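Local coordinates for oligopeptide ABC transporter, periplasmic oligopeptide-binding protein, putative (Thermotoga maritima MSB8, PDB 5IPW), which probably binds peptides in the periplasm and delivers them to an ABC transporter for uptake, at residues 239-244 with 259-264; 255-260 with 273-278; 476-481 with 490-495. All blocks are in the same frame, centred on the assembly; numbering follows the deposited sequence.

Contact 1: residues 239-244 with 259-264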
loop_
_atom_site.group_PDB
_atom_site.type_symbol
_atom_site.label_atom_id
_atom_site.label_comp_id
_atom_site.label_asym_id
_atom_site.label_seq_id
_atom_site.Cartn_x
_atom_site.Cartn_y
_atom_site.Cartn_z
ATOM N N LEU A 239 0.069 -1.128 22.277
ATOM C CA LEU A 239 0.695 -2.400 21.917
ATOM C C LEU A 239 1.907 -2.199 21.005
ATOM O O LEU A 239 2.564 -3.163 20.609
ATOM C CB LEU A 239 -0.335 -3.312 21.234
ATOM C CG LEU A 239 -1.487 -3.754 22.155
ATOM C CD1 LEU A 239 -2.635 -4.372 21.383
ATOM C CD2 LEU A 239 -1.008 -4.729 23.213
ATOM N N SER A 240 2.214 -0.948 20.679
ATOM C CA SER A 240 3.317 -0.647 19.760
ATOM C C SER A 240 4.690 -0.867 20.400
ATOM O O SER A 240 4.829 -0.822 21.622
ATOM C CB SER A 240 3.207 0.797 19.274
ATOM O OG SER A 240 2.078 0.965 18.450
ATOM N N PRO A 241 5.714 -1.098 19.574
ATOM C CA PRO A 241 7.086 -1.227 20.079
ATOM C C PRO A 241 7.649 0.060 20.724
ATOM O O PRO A 241 8.562 -0.013 21.547
ATOM C CB PRO A 241 7.882 -1.589 18.829
ATOM C CG PRO A 241 7.070 -1.056 17.699
ATOM C CD PRO A 241 5.651 -1.285 18.118
ATOM N N TRP A 242 7.136 1.223 20.341
ATOM C CA TRP A 242 7.476 2.445 21.054
ATOM C C TRP A 242 6.218 3.254 21.337
ATOM O O TRP A 242 5.192 3.068 20.677
ATOM C CB TRP A 242 8.469 3.304 20.270
ATOM C CG TRP A 242 9.735 2.641 19.859
ATOM C CD1 TRP A 242 10.866 2.538 20.590
ATOM C CD2 TRP A 242 10.012 2.027 18.600
ATOM N NE1 TRP A 242 11.840 1.881 19.874
ATOM C CE2 TRP A 242 11.338 1.564 18.643
ATOM C CE3 TRP A 242 9.266 1.825 17.433
ATOM C CZ2 TRP A 242 11.937 0.906 17.572
ATOM C CZ3 TRP A 242 9.866 1.175 16.364
ATOM C CH2 TRP A 242 11.190 0.730 16.442
ATOM N N LYS A 243 6.327 4.145 22.323
ATOM C CA LYS A 243 5.224 4.997 22.796
ATOM C C LYS A 243 5.737 6.441 22.948
ATOM O O LYS A 243 6.898 6.653 23.307
ATOM C CB LYS A 243 4.709 4.503 24.153
ATOM C CG LYS A 243 5.754 4.610 25.259
ATOM C CD LYS A 243 5.316 4.085 26.617
ATOM C CE LYS A 243 6.492 4.165 27.594
ATOM N NZ LYS A 243 6.221 3.556 28.927
ATOM N N PRO A 244 4.876 7.441 22.687
ATOM C CA PRO A 244 5.326 8.829 22.854
ATOM C C PRO A 244 5.535 9.241 24.307
ATOM O O PRO A 244 4.677 8.994 25.139
ATOM C CB PRO A 244 4.191 9.642 22.232
ATOM C CG PRO A 244 3.003 8.742 22.268
ATOM C CD PRO A 244 3.546 7.364 22.061
ATOM N N PRO A 259 7.956 -1.290 27.331
ATOM C CA PRO A 259 8.605 -2.341 28.107
ATOM C C PRO A 259 7.802 -3.642 28.163
ATOM O O PRO A 259 8.340 -4.657 28.588
ATOM C CB PRO A 259 8.734 -1.719 29.498
ATOM C CG PRO A 259 7.586 -0.774 29.588
ATOM C CD PRO A 259 7.382 -0.244 28.198
ATOM N N TYR A 260 6.542 -3.605 27.724
ATOM C CA TYR A 260 5.688 -4.791 27.643
ATOM C C TYR A 260 5.527 -5.310 26.222
ATOM O O TYR A 260 4.600 -6.079 25.938
ATOM C CB TYR A 260 4.310 -4.469 28.238
ATOM C CG TYR A 260 4.375 -4.275 29.725
ATOM C CD1 TYR A 260 4.361 -5.371 30.575
ATOM C CD2 TYR A 260 4.489 -3.007 30.284
ATOM C CE1 TYR A 260 4.438 -5.223 31.946
ATOM C CE2 TYR A 260 4.575 -2.840 31.656
ATOM C CZ TYR A 260 4.550 -3.963 32.487
ATOM O OH TYR A 260 4.630 -3.853 33.864
ATOM N N PHE A 261 6.418 -4.913 25.315
ATOM C CA PHE A 261 6.310 -5.379 23.933
ATOM C C PHE A 261 6.450 -6.900 23.881
ATOM O O PHE A 261 7.246 -7.489 24.623
ATOM C CB PHE A 261 7.330 -4.713 23.005
ATOM C CG PHE A 261 6.999 -4.874 21.551
ATOM C CD1 PHE A 261 5.799 -4.403 21.050
ATOM C CD2 PHE A 261 7.859 -5.530 20.694
ATOM C CE1 PHE A 261 5.465 -4.572 19.718
ATOM C CE2 PHE A 261 7.539 -5.697 19.359
ATOM C CZ PHE A 261 6.343 -5.217 18.867
ATOM N N TRP A 262 5.699 -7.502 22.961
ATOM C CA TRP A 262 5.295 -8.913 23.039
ATOM C C TRP A 262 5.959 -9.775 21.983
ATOM O O TRP A 262 5.528 -10.902 21.761
ATOM C CB TRP A 262 3.769 -9.020 22.881
ATOM C CG TRP A 262 3.257 -8.017 21.925
ATOM C CD1 TRP A 262 2.814 -6.762 22.221
ATOM C CD2 TRP A 262 3.203 -8.139 20.506
ATOM N NE1 TRP A 262 2.471 -6.100 21.073
ATOM C CE2 TRP A 262 2.698 -6.923 20.003
ATOM C CE3 TRP A 262 3.527 -9.155 19.611
ATOM C CZ2 TRP A 262 2.508 -6.697 18.643
ATOM C CZ3 TRP A 262 3.335 -8.930 18.253
ATOM C CH2 TRP A 262 2.835 -7.710 17.783
ATOM N N ALA A 263 6.993 -9.256 21.327
ATOM C CA ALA A 263 7.731 -10.039 20.349
ATOM C C ALA A 263 9.180 -10.100 20.755
ATOM O O ALA A 263 9.686 -9.189 21.392
ATOM C CB ALA A 263 7.607 -9.433 18.969
ATOM N N VAL A 264 9.839 -11.186 20.374
ATOM C CA VAL A 264 11.259 -11.366 20.611
ATOM C C VAL A 264 11.991 -11.812 19.349
ATOM O O VAL A 264 11.388 -12.142 18.332
ATOM C CB VAL A 264 11.527 -12.402 21.723
ATOM C CG1 VAL A 264 10.821 -12.009 23.016
ATOM C CG2 VAL A 264 11.081 -13.799 21.297
#
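Phe261 has CG anti to the backbone N (chi1 -164°), on the side of Pro241, whereas Trp262 places CG between the backbone N and the carbonyl carbon (chi1 36°), and its indole reaches back to Leu239. The Pro241 ring lies alongside Phe261, with CB 3.9 Å from the Phe261 ring centroid and almost straight over the ring centre, a CH-pi contact. Pro241 CA sits over a face of Phe261 as well, nearer the rim, and Pro241 CD meets Phe261 CE1 at 3.7 Å. At the edge of that ring, in its plane, lies Leu239 O. This carbonyl accepts a hydrogen bond from Trp262 NE1 at 3.0 Å, taken on a lone pair in the carbonyl plane; the N-H is bent to 145°. The backbone oxygen of the buried Leu239 is thus held by the indole N-H and flanked by the Phe261 rim. Farther along, the extended Lys243 chain crosses Pro259 at about a right angle, NZ 4.0 Å from Pro259 CD. Leu98 of strand 94-105 packs on both Leu239 and Trp262. A proline CH-pi contact and an indole-to-carbonyl bond thus join the loops leading into strands 242-244 and 263-265, edge strands of two sheets in a family 5 solute-binding fold.

Contact 2: residues 255-260 with 273-278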
loop_
_atom_site.group_PDB
_atom_site.type_symbol
_atom_site.label_atom_id
_atom_site.label_comp_id
_atom_site.label_asym_id
_atom_site.label_seq_id
_atom_site.Cartn_x
_atom_site.Cartn_y
_atom_site.Cartn_z
ATOM N N LEU A 255 9.790 8.944 21.079
ATOM C CA LEU A 255 9.160 7.663 21.401
ATOM C C LEU A 255 10.113 6.818 22.230
ATOM O O LEU A 255 11.297 6.750 21.943
ATOM C CB LEU A 255 8.769 6.902 20.143
ATOM C CG LEU A 255 8.001 7.675 19.077
ATOM C CD1 LEU A 255 8.037 6.911 17.776
ATOM C CD2 LEU A 255 6.566 7.937 19.486
ATOM N N GLU A 256 9.586 6.192 23.271
ATOM C CA GLU A 256 10.363 5.323 24.140
ATOM C C GLU A 256 9.875 3.887 23.965
ATOM O O GLU A 256 8.704 3.634 23.658
ATOM C CB GLU A 256 10.207 5.767 25.596
ATOM C CG GLU A 256 11.064 5.008 26.591
ATOM C CD GLU A 256 10.902 5.519 28.015
ATOM O OE1 GLU A 256 11.918 5.925 28.618
ATOM O OE2 GLU A 256 9.768 5.517 28.535
ATOM N N ARG A 257 10.789 2.946 24.150
ATOM C CA ARG A 257 10.453 1.544 24.035
ATOM C C ARG A 257 9.305 1.171 24.964
ATOM O O ARG A 257 9.241 1.628 26.105
ATOM C CB ARG A 257 11.664 0.673 24.334
ATOM C CG ARG A 257 12.218 0.787 25.744
ATOM C CD ARG A 257 13.504 -0.009 25.848
ATOM N NE ARG A 257 13.302 -1.278 25.172
ATOM C CZ ARG A 257 14.051 -1.791 24.202
ATOM N NH1 ARG A 257 15.161 -1.213 23.769
ATOM N NH2 ARG A 257 13.683 -2.950 23.688
ATOM N N ASN A 258 8.391 0.364 24.440
ATOM C CA ASN A 258 7.314 -0.219 25.225
ATOM C C ASN A 258 7.846 -1.416 25.997
ATOM O O ASN A 258 8.146 -2.455 25.397
ATOM C CB ASN A 258 6.184 -0.670 24.305
ATOM C CG ASN A 258 5.112 -1.439 25.036
ATOM O OD1 ASN A 258 5.182 -1.612 26.248
ATOM N ND2 ASN A 258 4.109 -1.907 24.298
ATOM N N PRO A 259 7.956 -1.290 27.331
ATOM C CA PRO A 259 8.605 -2.341 28.107
ATOM C C PRO A 259 7.802 -3.642 28.163
ATOM O O PRO A 259 8.340 -4.657 28.588
ATOM C CB PRO A 259 8.734 -1.719 29.498
ATOM C CG PRO A 259 7.586 -0.774 29.588
ATOM C CD PRO A 259 7.382 -0.244 28.198
ATOM N N TYR A 260 6.542 -3.605 27.724
ATOM C CA TYR A 260 5.688 -4.791 27.643
ATOM C C TYR A 260 5.527 -5.310 26.222
ATOM O O TYR A 260 4.600 -6.079 25.938
ATOM C CB TYR A 260 4.310 -4.469 28.238
ATOM C CG TYR A 260 4.375 -4.275 29.725
ATOM C CD1 TYR A 260 4.361 -5.371 30.575
ATOM C CD2 TYR A 260 4.489 -3.007 30.284
ATOM C CE1 TYR A 260 4.438 -5.223 31.946
ATOM C CE2 TYR A 260 4.575 -2.840 31.656
ATOM C CZ TYR A 260 4.550 -3.963 32.487
ATOM O OH TYR A 260 4.630 -3.853 33.864
ATOM N N TYR A 273 14.934 -3.425 19.439
ATOM C CA TYR A 273 16.329 -3.294 19.820
ATOM C C TYR A 273 16.615 -1.866 20.280
ATOM O O TYR A 273 17.304 -1.637 21.268
ATOM C CB TYR A 273 17.215 -3.587 18.629
ATOM C CG TYR A 273 17.257 -5.033 18.182
ATOM C CD1 TYR A 273 17.697 -6.033 19.033
ATOM C CD2 TYR A 273 16.916 -5.383 16.888
ATOM C CE1 TYR A 273 17.771 -7.349 18.608
ATOM C CE2 TYR A 273 16.993 -6.686 16.457
ATOM C CZ TYR A 273 17.409 -7.663 17.325
ATOM O OH TYR A 273 17.499 -8.949 16.875
ATOM N N ILE A 274 16.042 -0.917 19.551
ATOM C CA ILE A 274 16.290 0.501 19.755
ATOM C C ILE A 274 15.487 1.042 20.947
ATOM O O ILE A 274 14.291 0.777 21.072
ATOM C CB ILE A 274 15.971 1.266 18.454
ATOM C CG1 ILE A 274 16.901 0.762 17.344
ATOM C CG2 ILE A 274 16.126 2.768 18.656
ATOM C CD1 ILE A 274 16.491 1.187 15.958
ATOM N N ASP A 275 16.161 1.790 21.819
ATOM C CA ASP A 275 15.556 2.295 23.053
ATOM C C ASP A 275 14.629 3.485 22.797
ATOM O O ASP A 275 13.528 3.567 23.362
ATOM C CB ASP A 275 16.644 2.714 24.045
ATOM C CG ASP A 275 17.330 1.535 24.724
ATOM O OD1 ASP A 275 16.764 0.418 24.752
ATOM O OD2 ASP A 275 18.440 1.738 25.271
ATOM N N TYR A 276 15.090 4.413 21.968
ATOM C CA TYR A 276 14.354 5.635 21.680
ATOM C C TYR A 276 14.418 5.972 20.207
ATOM O O TYR A 276 15.426 5.705 19.551
ATOM C CB TYR A 276 14.955 6.809 22.446
ATOM C CG TYR A 276 14.881 6.678 23.937
ATOM C CD1 TYR A 276 13.770 7.123 24.635
ATOM C CD2 TYR A 276 15.925 6.137 24.647
ATOM C CE1 TYR A 276 13.700 7.013 26.012
ATOM C CE2 TYR A 276 15.874 6.021 26.020
ATOM C CZ TYR A 276 14.756 6.456 26.699
ATOM O OH TYR A 276 14.701 6.326 28.070
ATOM N N VAL A 277 13.347 6.561 19.691
ATOM C CA VAL A 277 13.378 7.133 18.358
ATOM C C VAL A 277 12.892 8.567 18.473
ATOM O O VAL A 277 11.814 8.825 19.008
ATOM C CB VAL A 277 12.603 6.298 17.301
ATOM C CG1 VAL A 277 11.530 5.439 17.934
ATOM C CG2 VAL A 277 12.017 7.177 16.201
ATOM N N ARG A 278 13.725 9.499 18.005
ATOM C CA ARG A 278 13.431 10.919 18.133
ATOM C C ARG A 278 13.299 11.598 16.778
ATOM O O ARG A 278 14.154 11.457 15.904
ATOM C CB ARG A 278 14.462 11.612 19.043
ATOM C CG ARG A 278 15.554 12.450 18.391
ATOM C CD ARG A 278 16.662 12.715 19.404
ATOM N NE ARG A 278 17.139 14.094 19.433
ATOM C CZ ARG A 278 18.084 14.615 18.645
ATOM N NH1 ARG A 278 18.677 13.903 17.701
ATOM N NH2 ARG A 278 18.435 15.883 18.799
#
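Glu256 and Tyr276 lie side by side and point the same way from neighbouring antiparallel strands, 252-257 and 276-281, of a four-stranded mixed sheet. They form a non-hydrogen-bonded pair. The extended Glu256 chain, CG anti to the backbone N (chi1 -175°), runs beside the Tyr276 ring, with CG 3.4 Å from Tyr276 CE1. At its end Glu256 OE1 accepts from Tyr276 OH at 2.9 Å on its anti lone pair, the one away from the other oxygen, with carboxylate and ring planes 43° apart. On the other side of the sheet Leu255 and Val277 also lie side by side, Leu255 CD1 to Val277 CG1 3.8 Å. Trp242 of the adjoining strand packs on both. Leu255 and Val277 form a hydrogen-bonded pair: Leu255 N gives to Val277 O at 2.9 Å, and Val277 N gives to Leu255 O. Past the paired residues Arg257 bends at chi3 and meets Asp275 in a salt bridge from NH1 to OD1, guanidinium and carboxylate planes 77° apart. OD1 has a second partner in Ser24 OG, and Met26 of helix 25-32 packs on both side chains. At the guanidinium edge, Arg257 NH1 adds a weak hydrogen bond to Tyr273 O at 3.3 Å.

Contact 3: residues 476-481 with 490-495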
loop_
_atom_site.group_PDB
_atom_site.type_symbol
_atom_site.label_atom_id
_atom_site.label_comp_id
_atom_site.label_asym_id
_atom_site.label_seq_id
_atom_site.Cartn_x
_atom_site.Cartn_y
_atom_site.Cartn_z
ATOM N N SER A 476 -9.598 19.250 -13.517
ATOM C CA SER A 476 -11.041 19.014 -13.479
ATOM C C SER A 476 -11.672 18.908 -14.868
ATOM O O SER A 476 -12.668 18.206 -15.031
ATOM C CB SER A 476 -11.762 20.089 -12.655
ATOM O OG SER A 476 -12.032 21.242 -13.433
ATOM N N LEU A 477 -11.111 19.606 -15.855
ATOM C CA LEU A 477 -11.604 19.500 -17.226
ATOM C C LEU A 477 -11.241 18.136 -17.802
ATOM O O LEU A 477 -12.048 17.504 -18.479
ATOM C CB LEU A 477 -11.036 20.616 -18.115
ATOM C CG LEU A 477 -11.580 20.670 -19.556
ATOM C CD1 LEU A 477 -13.055 21.043 -19.583
ATOM C CD2 LEU A 477 -10.786 21.648 -20.404
ATOM N N PHE A 478 -10.011 17.712 -17.529
ATOM C CA PHE A 478 -9.524 16.369 -17.847
ATOM C C PHE A 478 -10.509 15.303 -17.369
ATOM O O PHE A 478 -10.841 14.385 -18.114
ATOM C CB PHE A 478 -8.155 16.182 -17.174
ATOM C CG PHE A 478 -7.498 14.853 -17.429
ATOM C CD1 PHE A 478 -6.698 14.659 -18.548
ATOM C CD2 PHE A 478 -7.624 13.816 -16.520
ATOM C CE1 PHE A 478 -6.071 13.443 -18.775
ATOM C CE2 PHE A 478 -7.000 12.601 -16.740
ATOM C CZ PHE A 478 -6.224 12.412 -17.869
ATOM N N TYR A 479 -10.982 15.439 -16.130
ATOM C CA TYR A 479 -11.887 14.459 -15.532
ATOM C C TYR A 479 -13.299 14.538 -16.097
ATOM O O TYR A 479 -13.979 13.513 -16.209
ATOM C CB TYR A 479 -11.938 14.610 -14.005
ATOM C CG TYR A 479 -10.833 13.882 -13.272
ATOM C CD1 TYR A 479 -10.705 12.495 -13.360
ATOM C CD2 TYR A 479 -9.929 14.574 -12.468
ATOM C CE1 TYR A 479 -9.695 11.824 -12.691
ATOM C CE2 TYR A 479 -8.919 13.911 -11.790
ATOM C CZ TYR A 479 -8.804 12.539 -11.909
ATOM O OH TYR A 479 -7.802 11.886 -11.231
ATOM N N GLU A 480 -13.741 15.748 -16.433
ATOM C CA GLU A 480 -15.072 15.955 -17.015
ATOM C C GLU A 480 -15.148 15.441 -18.457
ATOM O O GLU A 480 -16.148 14.850 -18.865
ATOM C CB GLU A 480 -15.488 17.426 -16.910
ATOM C CG GLU A 480 -15.983 17.779 -15.507
ATOM C CD GLU A 480 -16.179 19.270 -15.256
ATOM O OE1 GLU A 480 -16.254 20.048 -16.231
ATOM O OE2 GLU A 480 -16.263 19.653 -14.062
ATOM N N ARG A 481 -14.075 15.651 -19.211
ATOM C CA ARG A 481 -13.923 15.027 -20.522
ATOM C C ARG A 481 -13.961 13.497 -20.424
ATOM O O ARG A 481 -14.586 12.839 -21.246
ATOM C CB ARG A 481 -12.605 15.460 -21.164
ATOM C CG ARG A 481 -12.541 16.924 -21.551
ATOM C CD ARG A 481 -13.269 17.217 -22.847
ATOM N NE ARG A 481 -13.157 18.630 -23.210
ATOM C CZ ARG A 481 -12.127 19.184 -23.856
ATOM N NH1 ARG A 481 -11.077 18.457 -24.245
ATOM N NH2 ARG A 481 -12.151 20.486 -24.125
ATOM N N MET A 490 -6.429 8.761 -23.171
ATOM C CA MET A 490 -6.135 9.332 -21.854
ATOM C C MET A 490 -4.875 8.703 -21.269
ATOM O O MET A 490 -4.758 7.467 -21.218
ATOM C CB MET A 490 -7.285 9.026 -20.887
ATOM C CG MET A 490 -8.588 9.752 -21.166
ATOM S SD MET A 490 -8.505 11.472 -20.653
ATOM C CE MET A 490 -10.222 11.939 -20.732
ATOM N N VAL A 491 -3.944 9.535 -20.802
ATOM C CA VAL A 491 -2.787 9.017 -20.068
ATOM C C VAL A 491 -2.947 9.249 -18.562
ATOM O O VAL A 491 -3.490 10.270 -18.111
ATOM C CB VAL A 491 -1.412 9.562 -20.571
ATOM C CG1 VAL A 491 -1.434 9.829 -22.073
ATOM C CG2 VAL A 491 -0.969 10.800 -19.806
ATOM N N TRP A 492 -2.461 8.279 -17.799
ATOM C CA TRP A 492 -2.437 8.351 -16.344
ATOM C C TRP A 492 -1.317 7.441 -15.870
ATOM O O TRP A 492 -0.891 6.545 -16.609
ATOM C CB TRP A 492 -3.769 7.865 -15.775
ATOM C CG TRP A 492 -4.022 8.226 -14.338
ATOM C CD1 TRP A 492 -4.014 7.384 -13.258
ATOM C CD2 TRP A 492 -4.359 9.518 -13.831
ATOM N NE1 TRP A 492 -4.318 8.078 -12.113
ATOM C CE2 TRP A 492 -4.534 9.391 -12.438
ATOM C CE3 TRP A 492 -4.529 10.773 -14.420
ATOM C CZ2 TRP A 492 -4.863 10.470 -11.630
ATOM C CZ3 TRP A 492 -4.856 11.841 -13.614
ATOM C CH2 TRP A 492 -5.016 11.686 -12.236
ATOM N N ASN A 493 -0.841 7.663 -14.648
ATOM C CA ASN A 493 0.129 6.750 -14.051
ATOM C C ASN A 493 -0.551 5.431 -13.744
ATOM O O ASN A 493 -1.738 5.261 -14.003
ATOM C CB ASN A 493 0.746 7.344 -12.786
ATOM C CG ASN A 493 -0.270 7.546 -11.674
ATOM O OD1 ASN A 493 -0.938 6.604 -11.238
ATOM N ND2 ASN A 493 -0.393 8.783 -11.212
ATOM N N MET A 494 0.202 4.493 -13.192
ATOM C CA MET A 494 -0.382 3.242 -12.750
ATOM C C MET A 494 0.238 2.828 -11.428
ATOM O O MET A 494 0.988 1.863 -11.359
ATOM C CB MET A 494 -0.176 2.170 -13.811
ATOM C CG MET A 494 -0.946 0.889 -13.553
ATOM S SD MET A 494 -0.066 -0.516 -14.244
ATOM C CE MET A 494 -1.183 -1.840 -13.791
ATOM N N ASP A 495 -0.083 3.572 -10.377
ATOM C CA ASP A 495 0.376 3.241 -9.025
ATOM C C ASP A 495 -0.433 2.087 -8.445
ATOM O O ASP A 495 -1.304 1.541 -9.113
ATOM C CB ASP A 495 0.345 4.476 -8.108
ATOM C CG ASP A 495 -0.998 5.192 -8.120
ATOM O OD1 ASP A 495 -1.969 4.660 -8.704
ATOM O OD2 ASP A 495 -1.074 6.305 -7.558
#
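The helix and second strand of a beta-alpha-beta crossover meet here: helix 475-484 follows strand 467-472 and leads into strand 489-494, which runs parallel to strand 467-472 in the same sheet, with strand 440-445 between them. The short axes of helix 476-481 and strand 490-494 pass 10.9 Å apart at -119°, and aromatic side chains with one methionine fill the space between them. Phe478, with CG anti to the backbone N (chi1 -179°), reaches down from the helix and slides past Met490, which points the opposite way. Met490 SD rests over the face of the Phe478 ring, 4.0 Å from its centroid, a Met-aromatic contact. The Met490 chain is bent at chi2, and its CE ends under the helix backbone, 3.6 Å from Phe478 O. At the edge of the same ring, near its plane, Phe478 CZ comes within 3.5 Å of Val491 O. Phe478 CE2 touches Trp492 CE3 at 3.9 Å; the two rings lie nearly flat to one another but displaced, with little overlap between Phe478 and the six-membered ring of Trp492. Tyr479 instead crosses Trp492 at about a right angle, turning its edge to the indole face in an offset edge-to-face pair, planes 60° apart, with CZ 3.9 Å from Trp492 CH2. An alanine in place of Trp492 would probably open a gap beside Phe478 and leave the Tyr479 ring without its aromatic partner across the contact, freer to turn. Phe517, from a loop, meets Trp492 edge-to-face and also touches Tyr479, adding a further ring to the cluster. Thr444 of strand 440-445 packs on Phe478 and Met490, while Arg340 lies against Trp492, so that the helix packs across strand 489-494 and its neighbour 440-445, with strand 340-343 on the other flank of 489-494.

In the fold
Contacts 1 and 2 are continuous, with centres 8 Å apart: they share Pro259 and Tyr260, and strands 242-244 and 252-257 are neighbours in one sheet. Lys243 O to Glu256 N at 2.7 Å and Pro241 O to Asn258 N at 2.9 Å are probable hydrogen bonds tying them together. Contact 3 comes later in the chain and belongs to a different sheet, on the opposite side of the chain's centre. Its centre is about 44 Å from the centres of both others, and its nearest atoms are about 26 Å from contact 1 and 27 Å from contact 2. This separation is consistent with different lobes of a periplasmic binding protein; none of the three contacts can be assigned to the peptide site.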